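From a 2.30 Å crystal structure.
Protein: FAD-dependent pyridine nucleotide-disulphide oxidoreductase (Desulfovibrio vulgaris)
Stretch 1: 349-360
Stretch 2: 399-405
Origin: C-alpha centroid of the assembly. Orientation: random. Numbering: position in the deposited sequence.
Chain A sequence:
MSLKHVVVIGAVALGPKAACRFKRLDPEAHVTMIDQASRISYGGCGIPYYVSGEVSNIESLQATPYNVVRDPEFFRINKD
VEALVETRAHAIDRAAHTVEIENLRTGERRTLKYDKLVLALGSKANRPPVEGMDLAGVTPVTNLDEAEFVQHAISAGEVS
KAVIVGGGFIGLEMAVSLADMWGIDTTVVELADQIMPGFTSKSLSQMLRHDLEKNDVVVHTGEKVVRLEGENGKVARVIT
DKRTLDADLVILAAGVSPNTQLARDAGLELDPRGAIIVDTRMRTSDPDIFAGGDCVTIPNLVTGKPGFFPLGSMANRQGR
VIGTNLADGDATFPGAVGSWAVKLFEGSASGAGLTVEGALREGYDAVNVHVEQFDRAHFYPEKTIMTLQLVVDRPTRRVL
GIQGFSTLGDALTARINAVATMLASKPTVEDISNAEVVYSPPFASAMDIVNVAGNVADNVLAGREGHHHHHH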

# COMPACT_ATOMS: atom_id res chain seq x y z
N ALA A 349 9.99 8.12 8.86
CA ALA A 349 8.85 8.95 8.56
C ALA A 349 8.49 8.73 7.08
O ALA A 349 9.36 8.49 6.27
CB ALA A 349 9.18 10.41 8.82
N SER A 350 7.21 8.84 6.74
CA SER A 350 6.75 8.62 5.37
C SER A 350 5.44 9.33 5.12
O SER A 350 4.76 9.65 6.06
CB SER A 350 6.63 7.12 5.09
OG SER A 350 6.41 6.92 3.72
N GLY A 351 5.11 9.59 3.86
CA GLY A 351 3.90 10.37 3.50
C GLY A 351 3.64 10.57 1.99
O GLY A 351 4.35 10.06 1.16
N ALA A 352 2.58 11.28 1.67
CA ALA A 352 2.18 11.52 0.29
C ALA A 352 1.14 12.60 0.32
O ALA A 352 0.41 12.68 1.26
CB ALA A 352 1.60 10.26 -0.37
N GLY A 353 1.09 13.40 -0.73
CA GLY A 353 0.11 14.43 -0.83
C GLY A 353 0.45 15.60 0.09
O GLY A 353 1.61 15.80 0.47
N LEU A 354 -0.59 16.33 0.48
CA LEU A 354 -0.43 17.55 1.26
C LEU A 354 -0.39 17.32 2.75
O LEU A 354 -1.05 16.41 3.27
CB LEU A 354 -1.57 18.50 0.96
CG LEU A 354 -1.81 18.79 -0.50
CD1 LEU A 354 -3.07 19.63 -0.66
CD2 LEU A 354 -0.59 19.46 -1.09
N THR A 355 0.39 18.15 3.43
CA THR A 355 0.31 18.24 4.88
C THR A 355 -0.84 19.19 5.17
O THR A 355 -1.28 19.87 4.30
CB THR A 355 1.61 18.81 5.51
OG1 THR A 355 1.74 20.19 5.16
CG2 THR A 355 2.88 18.00 5.07
N VAL A 356 -1.30 19.24 6.41
CA VAL A 356 -2.37 20.15 6.79
C VAL A 356 -2.02 21.64 6.49
O VAL A 356 -2.80 22.37 5.87
CB VAL A 356 -2.78 19.95 8.30
CG1 VAL A 356 -1.57 20.06 9.28
CG2 VAL A 356 -3.90 20.93 8.69
N GLU A 357 -0.81 22.05 6.87
CA GLU A 357 -0.34 23.42 6.63
C GLU A 357 -0.26 23.68 5.12
O GLU A 357 -0.68 24.72 4.63
CB GLU A 357 1.04 23.65 7.29
CG GLU A 357 1.08 23.48 8.85
CD GLU A 357 1.35 22.01 9.36
OE1 GLU A 357 1.47 21.05 8.54
OE2 GLU A 357 1.42 21.84 10.62
N GLY A 358 0.24 22.68 4.39
CA GLY A 358 0.23 22.71 2.95
C GLY A 358 -1.16 22.83 2.37
O GLY A 358 -1.38 23.58 1.43
N ALA A 359 -2.10 22.07 2.89
CA ALA A 359 -3.48 22.15 2.37
C ALA A 359 -4.07 23.51 2.75
O ALA A 359 -4.76 24.14 1.96
CB ALA A 359 -4.35 20.99 2.89
N LEU A 360 -3.79 23.98 3.96
CA LEU A 360 -4.28 25.31 4.37
C LEU A 360 -3.66 26.36 3.48
O LEU A 360 -4.37 27.26 3.03
CB LEU A 360 -4.02 25.63 5.84
CG LEU A 360 -4.78 24.75 6.86
CD1 LEU A 360 -4.12 24.89 8.27
CD2 LEU A 360 -6.26 25.04 6.93
N VAL A 399 -9.64 13.10 0.83
CA VAL A 399 -8.38 12.92 1.54
C VAL A 399 -7.33 13.62 0.69
O VAL A 399 -7.27 13.40 -0.48
CB VAL A 399 -8.07 11.42 1.75
CG1 VAL A 399 -6.75 11.26 2.39
CG2 VAL A 399 -9.16 10.76 2.63
N LEU A 400 -6.54 14.51 1.29
CA LEU A 400 -5.57 15.31 0.54
C LEU A 400 -4.14 14.81 0.76
O LEU A 400 -3.21 15.23 0.06
CB LEU A 400 -5.67 16.80 0.93
CG LEU A 400 -7.03 17.49 0.77
CD1 LEU A 400 -7.13 18.91 1.37
CD2 LEU A 400 -7.48 17.48 -0.68
N GLY A 401 -3.96 13.98 1.77
CA GLY A 401 -2.66 13.56 2.19
C GLY A 401 -2.66 12.69 3.42
O GLY A 401 -3.68 12.59 4.14
N ILE A 402 -1.51 12.09 3.66
CA ILE A 402 -1.30 11.18 4.73
C ILE A 402 0.18 11.22 5.05
O ILE A 402 0.98 11.25 4.13
CB ILE A 402 -1.79 9.77 4.38
CG1 ILE A 402 -1.68 8.88 5.59
CG2 ILE A 402 -1.03 9.15 3.19
CD1 ILE A 402 -2.36 7.55 5.45
N GLN A 403 0.52 11.31 6.35
CA GLN A 403 1.89 11.17 6.81
C GLN A 403 1.98 10.33 8.07
O GLN A 403 1.03 10.13 8.74
CB GLN A 403 2.48 12.51 7.12
CG GLN A 403 2.54 13.46 5.96
CD GLN A 403 1.30 14.20 5.79
OE1 GLN A 403 0.71 14.62 6.76
NE2 GLN A 403 0.89 14.40 4.54
N GLY A 404 3.17 9.87 8.43
CA GLY A 404 3.30 9.09 9.63
C GLY A 404 4.73 8.97 10.13
O GLY A 404 5.68 9.31 9.41
N PHE A 405 4.85 8.44 11.34
CA PHE A 405 6.15 8.14 11.91
C PHE A 405 6.05 6.85 12.72
O PHE A 405 5.04 6.57 13.35
CB PHE A 405 6.59 9.32 12.78
CG PHE A 405 7.92 9.13 13.45
CD1 PHE A 405 9.07 9.66 12.90
CD2 PHE A 405 8.01 8.47 14.66
CE1 PHE A 405 10.29 9.54 13.53
CE2 PHE A 405 9.25 8.33 15.29
CZ PHE A 405 10.38 8.87 14.71
O HOH W 1 3.48 14.54 2.90
O HOH W 2 -0.42 16.88 8.21

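Strands 349-353 and 399-405 run antiparallel, and a regular ladder satisfies most of the backbone polar groups facing across them. S350 N donates to G404 O (3.1 Å) and G404 N returns to S350 O (2.9 Å); A352 N donates to I402 O (2.9 Å) and I402 N to A352 O (3.1 Å). A fifth bond, L354 N to L400 O (2.9 Å), carries the pairing just past the strand end.

L354 O is met by a side chain instead: Q403, with chi1 m and chi2 p, folds its amide along the neighbouring strand so that NE2 donates to it (3.1 Å). Q403 OE1 accepts from water 2 (2.9 Å), which in turn accepts from V356 N (3.1 Å), tying the first turn of the helix to the sheet. T355 caps that helix, its OG1 accepting from G358 N (3.0 Å).

Glycines make this close packing possible. An ideal CB on G351 would lie 2.9 Å from Q403 CG, where the glutamine folds over, and one on G401 would lie 2.0 Å from L354 O; G353 also has positive phi. Apolar contacts complete the buried interface: L400 CD1 packs against A359 CB (3.8 Å), L400 CB against L354 CD1 (4.2 Å), and A349 CB meets the F405 ring edge at CD1 (4.1 Å).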